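Local coordinates for protein flavoredoxin (Methanosarcina acetivorans, PDB 3BNK) that binds FMN in a flavin reductase-like domain and probably serves as an electron carrier, at residues V69-S74 with L115-R120; E98-E103 with A139-E144. All coordinates share one frame; numbering follows the deposited sequence.

Contact 1 (V69-S74 with L115-R120); sequences VNFPYS and LNLECR
Strands 66-71 and 115-126 run antiparallel, at 177° over the segments, and Val69 and Leu117 form a hydrogen-bonded pair with bonds in both directions. Val69 N donates to Leu117 O (2.9 Å); Leu117 N returns a nearly straight bond to Val69 O (2.8 Å). In the next, non-hydrogen-bonded pair the asparagine amides cross obliquely, planes 65° apart: Asn116 ND2 gives one N-H to a lone pair of Asn70 OD1 at 2.7 Å. Asn70 OD1 also accepts from Ile110 N, and Asn116 ND2 also bonds Ile110 O, tying strand 109-110 to this face. The pairing belongs to the antiparallel split beta-barrel of FMN-binding flavin reductase-like proteins, with the side chain of Val69 about 10 Å from the bound FMN. An alanine at Asn70 would remove the OD1 acceptor, and the ND2 donor to Leu20 O and Ser68 OG, and would probably loosen the hold on strand 109-110. Opposite the amides, Val69 CB and Leu117 CB are loosely packed, 4.3 Å apart. Leu115 CD2 sits tightly against the CD1-CE1 bond of Phe71, 3.7 Å from CD1, the two side chains side by side. Tyr14 and Val11 of the second subunit cover this side. Past this pairing the chain turns into loop, with Tyr73 partly exposed.

Contact 2 (E98-E103 with A139-E144); sequences EVFYGE and AAYSEE
Two aromatic rings carry this contact. Phe100 turns an edge toward one face of Tyr141, a T-shaped pair with centroids 5.5 Å apart and planes at 86°. The atom doing the touching is Phe100 CE1, which sits 4.1 Å from Tyr141 CG, over the rim of the ring and not over its centre. Phe100 reaches this place with CG in the crowded position between its backbone N and carbonyl carbon (chi1 77°), whereas Tyr141 has CG anti to its carbonyl carbon. At the far end of the tyrosine the hydroxyl comes down on the backbone of 98-103: Tyr141 OH is 3.5 Å from Gly102 CA. A beta carbon built on Gly102 would fall 2.3 Å from that oxygen, so the close approach depends on the absence of a side chain. Beside it, Glu103 CD rests 4.2 Å from Ala139 CB. The parts joined are strand 130-142 of the main antiparallel sheet and the small two-stranded sheet of 99-100 with 109-110, packed across its face. In the next shell, Glu118 OE1 is hydrogen-bonded to Tyr141 OH and, weakly, takes Glu103 N, which fixes the hydroxyl against the loop. Met109 pairs with Phe100 through the backbone and also touches both aromatic side chains. The second subunit covers the pair, its Lys4 packing on Phe100 and its Lys6 on Tyr141. Glu103 OE2 forms a salt bridge with the same Lys6, and residues 140-142 pair with a strand of that chain in an antiparallel ladder.

With centres 8 Å apart, contacts 1 and 2 meet along strands 115-126 and 130-142, which follow one another in the chain and lie side by side in the sheet. Their segments alternate in sequence, in the order 69-74, 98-103, 115-120, 139-144; in the sheet, strand 115-126 pairs with both 66-71 and 130-142. Direct evidence of the join is a probable backbone hydrogen bond from Glu118 N to Ala139 O, 2.8 Å, and Asn116 OD1 packed 3.5 Å from Phe100 CZ. Contact 1 is centred about 6 Å from the chain centre, contact 2 about 15 Å. One sheet thus carries both the buried strand pairing and the strand, 130-142, that extends it into the second subunit.

Contact 1 (V69-S74 with L115-R120)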
loop_
_atom_site.group_PDB
_atom_site.type_symbol
_atom_site.label_atom_id
_atom_site.label_comp_id
_atom_site.label_asym_id
_atom_site.label_seq_id
_atom_site.Cartn_x
_atom_site.Cartn_y
_atom_site.Cartn_z
ATOM N N VAL B 69 5.221 -5.208 -11.455
ATOM C CA VAL B 69 5.561 -4.660 -10.161
ATOM C C VAL B 69 6.733 -5.497 -9.657
ATOM O O VAL B 69 6.606 -6.712 -9.506
ATOM C CB VAL B 69 4.362 -4.726 -9.193
ATOM C CG1 VAL B 69 4.716 -4.097 -7.858
ATOM C CG2 VAL B 69 3.153 -4.021 -9.784
ATOM N N ASN B 70 7.860 -4.825 -9.414
ATOM C CA ASN B 70 9.163 -5.457 -9.178
ATOM C C ASN B 70 9.714 -5.013 -7.825
ATOM O O ASN B 70 9.711 -3.821 -7.518
ATOM C CB ASN B 70 10.171 -5.071 -10.281
ATOM C CG ASN B 70 9.761 -5.544 -11.668
ATOM O OD1 ASN B 70 9.935 -6.710 -12.026
ATOM N ND2 ASN B 70 9.230 -4.625 -12.467
ATOM N N PHE B 71 10.170 -5.967 -7.014
ATOM C CA PHE B 71 10.624 -5.655 -5.646
ATOM C C PHE B 71 12.138 -5.683 -5.539
ATOM O O PHE B 71 12.718 -6.749 -5.504
ATOM C CB PHE B 71 10.012 -6.626 -4.613
ATOM C CG PHE B 71 8.549 -6.411 -4.373
ATOM C CD1 PHE B 71 7.598 -6.935 -5.258
ATOM C CD2 PHE B 71 8.114 -5.687 -3.266
ATOM C CE1 PHE B 71 6.244 -6.745 -5.053
ATOM C CE2 PHE B 71 6.759 -5.481 -3.042
ATOM C CZ PHE B 71 5.812 -6.005 -3.942
ATOM N N PRO B 72 12.788 -4.504 -5.473
ATOM C CA PRO B 72 14.233 -4.532 -5.246
ATOM C C PRO B 72 14.585 -4.898 -3.794
ATOM O O PRO B 72 13.769 -4.701 -2.886
ATOM C CB PRO B 72 14.655 -3.098 -5.575
ATOM C CG PRO B 72 13.447 -2.267 -5.183
ATOM C CD PRO B 72 12.268 -3.122 -5.582
ATOM N N TYR B 73 15.775 -5.448 -3.577
ATOM C CA TYR B 73 16.317 -5.572 -2.226
ATOM C C TYR B 73 17.058 -4.279 -1.833
ATOM O O TYR B 73 17.312 -3.424 -2.680
ATOM C CB TYR B 73 17.197 -6.831 -2.072
ATOM C CG TYR B 73 18.305 -6.936 -3.092
ATOM C CD1 TYR B 73 19.574 -6.413 -2.829
ATOM C CD2 TYR B 73 18.088 -7.556 -4.314
ATOM C CE1 TYR B 73 20.590 -6.498 -3.762
ATOM C CE2 TYR B 73 19.108 -7.654 -5.263
ATOM C CZ TYR B 73 20.350 -7.118 -4.983
ATOM O OH TYR B 73 21.357 -7.215 -5.918
ATOM N N SER B 74 17.379 -4.127 -0.549
ATOM C CA SER B 74 17.928 -2.854 -0.032
ATOM C C SER B 74 19.224 -2.373 -0.709
ATOM O O SER B 74 19.394 -1.175 -0.939
ATOM C CB SER B 74 18.083 -2.886 1.495
ATOM O OG SER B 74 19.128 -3.762 1.899
ATOM N N LEU B 115 11.183 -10.324 -6.450
ATOM C CA LEU B 115 9.812 -10.732 -6.753
ATOM C C LEU B 115 9.279 -9.842 -7.871
ATOM O O LEU B 115 9.428 -8.611 -7.826
ATOM C CB LEU B 115 8.920 -10.632 -5.497
ATOM C CG LEU B 115 7.401 -10.884 -5.587
ATOM C CD1 LEU B 115 7.029 -12.378 -5.831
ATOM C CD2 LEU B 115 6.713 -10.382 -4.343
ATOM N N ASN B 116 8.676 -10.478 -8.874
ATOM C CA ASN B 116 8.079 -9.772 -10.022
ATOM C C ASN B 116 6.638 -10.210 -10.257
ATOM O O ASN B 116 6.366 -11.401 -10.410
ATOM C CB ASN B 116 8.887 -10.002 -11.314
ATOM C CG ASN B 116 10.376 -10.122 -11.070
ATOM O OD1 ASN B 116 10.890 -11.221 -10.833
ATOM N ND2 ASN B 116 11.088 -8.999 -11.163
ATOM N N LEU B 117 5.728 -9.239 -10.264
ATOM C CA LEU B 117 4.317 -9.486 -10.534
ATOM C C LEU B 117 3.963 -8.948 -11.913
ATOM O O LEU B 117 4.047 -7.751 -12.156
ATOM C CB LEU B 117 3.424 -8.864 -9.445
ATOM C CG LEU B 117 3.805 -9.098 -7.974
ATOM C CD1 LEU B 117 2.800 -8.443 -7.018
ATOM C CD2 LEU B 117 4.010 -10.609 -7.615
ATOM N N GLU B 118 3.585 -9.854 -12.812
ATOM C CA GLU B 118 3.273 -9.530 -14.196
ATOM C C GLU B 118 1.761 -9.320 -14.304
ATOM O O GLU B 118 0.988 -10.227 -14.019
ATOM C CB GLU B 118 3.764 -10.662 -15.108
ATOM C CG GLU B 118 3.564 -10.458 -16.607
ATOM C CD GLU B 118 4.013 -11.679 -17.434
ATOM O OE1 GLU B 118 4.090 -12.799 -16.876
ATOM O OE2 GLU B 118 4.286 -11.505 -18.643
ATOM N N CYS B 119 1.343 -8.117 -14.701
ATOM C CA CYS B 119 -0.059 -7.731 -14.538
ATOM C C CYS B 119 -0.765 -7.319 -15.813
ATOM O O CYS B 119 -0.206 -6.603 -16.653
ATOM C CB CYS B 119 -0.212 -6.629 -13.480
ATOM S SG CYS B 119 0.589 -7.040 -11.918
ATOM N N ARG B 120 -2.006 -7.780 -15.941
ATOM C CA ARG B 120 -2.831 -7.405 -17.078
ATOM C C ARG B 120 -3.833 -6.342 -16.694
ATOM O O ARG B 120 -4.627 -6.538 -15.783
ATOM C CB ARG B 120 -3.557 -8.615 -17.661
ATOM C CG ARG B 120 -3.910 -8.380 -19.116
ATOM C CD ARG B 120 -5.302 -8.777 -19.450
ATOM N NE ARG B 120 -5.505 -10.217 -19.453
ATOM C CZ ARG B 120 -6.357 -10.845 -18.653
ATOM N NH1 ARG B 120 -7.086 -10.159 -17.770
ATOM N NH2 ARG B 120 -6.481 -12.158 -18.731
#

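Contact 2 (E98-E103 with A139-E144)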
loop_
_atom_site.group_PDB
_atom_site.type_symbol
_atom_site.label_atom_id
_atom_site.label_comp_id
_atom_site.label_asym_id
_atom_site.label_seq_id
_atom_site.Cartn_x
_atom_site.Cartn_y
_atom_site.Cartn_z
ATOM N N GLU B 98 18.944 -6.107 -16.089
ATOM C CA GLU B 98 18.700 -7.251 -16.961
ATOM C C GLU B 98 17.192 -7.465 -17.023
ATOM O O GLU B 98 16.546 -7.725 -16.003
ATOM C CB GLU B 98 19.376 -8.521 -16.430
ATOM C CG GLU B 98 20.880 -8.618 -16.637
ATOM C CD GLU B 98 21.457 -9.944 -16.128
ATOM O OE1 GLU B 98 22.241 -10.577 -16.879
ATOM O OE2 GLU B 98 21.112 -10.363 -14.988
ATOM N N VAL B 99 16.635 -7.357 -18.222
ATOM C CA VAL B 99 15.188 -7.429 -18.394
ATOM C C VAL B 99 14.732 -8.782 -18.952
ATOM O O VAL B 99 15.313 -9.309 -19.906
ATOM C CB VAL B 99 14.658 -6.244 -19.260
ATOM C CG1 VAL B 99 13.163 -6.402 -19.564
ATOM C CG2 VAL B 99 14.934 -4.911 -18.562
ATOM N N PHE B 100 13.695 -9.334 -18.334
ATOM C CA PHE B 100 13.019 -10.522 -18.847
ATOM C C PHE B 100 11.514 -10.269 -18.984
ATOM O O PHE B 100 10.926 -9.465 -18.254
ATOM C CB PHE B 100 13.335 -11.773 -17.995
ATOM C CG PHE B 100 12.586 -11.849 -16.681
ATOM C CD1 PHE B 100 11.488 -12.707 -16.540
ATOM C CD2 PHE B 100 12.979 -11.087 -15.579
ATOM C CE1 PHE B 100 10.775 -12.788 -15.337
ATOM C CE2 PHE B 100 12.280 -11.170 -14.369
ATOM C CZ PHE B 100 11.169 -12.024 -14.258
ATOM N N TYR B 101 10.909 -10.946 -19.950
ATOM C CA TYR B 101 9.481 -10.884 -20.177
ATOM C C TYR B 101 8.856 -12.222 -19.828
ATOM O O TYR B 101 9.563 -13.219 -19.619
ATOM C CB TYR B 101 9.197 -10.503 -21.632
ATOM C CG TYR B 101 9.521 -9.056 -21.954
ATOM C CD1 TYR B 101 10.808 -8.685 -22.378
ATOM C CD2 TYR B 101 8.553 -8.059 -21.826
ATOM C CE1 TYR B 101 11.118 -7.346 -22.678
ATOM C CE2 TYR B 101 8.848 -6.716 -22.128
ATOM C CZ TYR B 101 10.134 -6.370 -22.550
ATOM O OH TYR B 101 10.443 -5.056 -22.848
ATOM N N GLY B 102 7.528 -12.227 -19.737
ATOM C CA GLY B 102 6.780 -13.425 -19.359
ATOM C C GLY B 102 5.602 -13.658 -20.278
ATOM O O GLY B 102 5.645 -13.277 -21.451
ATOM N N GLU B 103 4.544 -14.247 -19.720
ATOM C CA GLU B 103 3.374 -14.723 -20.483
ATOM C C GLU B 103 2.632 -13.623 -21.252
ATOM O O GLU B 103 2.067 -13.875 -22.323
ATOM C CB GLU B 103 2.394 -15.466 -19.562
ATOM C CG GLU B 103 2.932 -16.775 -18.954
ATOM C CD GLU B 103 2.013 -17.383 -17.878
ATOM O OE1 GLU B 103 0.856 -16.931 -17.712
ATOM O OE2 GLU B 103 2.450 -18.339 -17.193
ATOM N N ALA B 139 0.876 -13.691 -13.658
ATOM C CA ALA B 139 2.010 -14.534 -13.288
ATOM C C ALA B 139 2.874 -13.828 -12.256
ATOM O O ALA B 139 3.019 -12.596 -12.282
ATOM C CB ALA B 139 2.838 -14.930 -14.521
ATOM N N ALA B 140 3.410 -14.625 -11.338
ATOM C CA ALA B 140 4.331 -14.156 -10.319
ATOM C C ALA B 140 5.592 -14.993 -10.341
ATOM O O ALA B 140 5.532 -16.222 -10.467
ATOM C CB ALA B 140 3.681 -14.192 -8.941
ATOM N N TYR B 141 6.729 -14.309 -10.229
ATOM C CA TYR B 141 8.053 -14.922 -10.307
ATOM C C TYR B 141 8.899 -14.571 -9.088
ATOM O O TYR B 141 8.963 -13.414 -8.666
ATOM C CB TYR B 141 8.796 -14.454 -11.570
ATOM C CG TYR B 141 8.020 -14.605 -12.866
ATOM C CD1 TYR B 141 7.102 -13.636 -13.271
ATOM C CD2 TYR B 141 8.210 -15.724 -13.689
ATOM C CE1 TYR B 141 6.378 -13.774 -14.461
ATOM C CE2 TYR B 141 7.504 -15.868 -14.886
ATOM C CZ TYR B 141 6.587 -14.891 -15.260
ATOM O OH TYR B 141 5.887 -15.030 -16.437
ATOM N N SER B 142 9.554 -15.577 -8.532
ATOM C CA SER B 142 10.643 -15.336 -7.601
ATOM C C SER B 142 11.770 -16.337 -7.848
ATOM O O SER B 142 11.928 -16.850 -8.957
ATOM C CB SER B 142 10.153 -15.393 -6.150
ATOM O OG SER B 142 11.154 -14.921 -5.263
ATOM N N GLU B 143 12.573 -16.577 -6.816
ATOM C CA GLU B 143 13.657 -17.559 -6.865
ATOM C C GLU B 143 13.606 -18.353 -5.560
ATOM O O GLU B 143 13.063 -17.877 -4.554
ATOM C CB GLU B 143 15.010 -16.862 -7.026
ATOM C CG GLU B 143 15.025 -15.767 -8.082
ATOM C CD GLU B 143 16.343 -15.050 -8.181
ATOM O OE1 GLU B 143 17.360 -15.586 -7.689
ATOM O OE2 GLU B 143 16.360 -13.938 -8.760
ATOM N N GLU B 144 14.160 -19.565 -5.580
ATOM C CA GLU B 144 14.107 -20.455 -4.410
ATOM C C GLU B 144 14.660 -19.780 -3.146
ATOM O O GLU B 144 14.107 -19.964 -2.053
ATOM C CB GLU B 144 14.814 -21.793 -4.710
ATOM C CG GLU B 144 14.661 -22.882 -3.627
ATOM C CD GLU B 144 15.878 -22.991 -2.684
ATOM O OE1 GLU B 144 16.428 -24.114 -2.542
ATOM O OE2 GLU B 144 16.292 -21.967 -2.083
#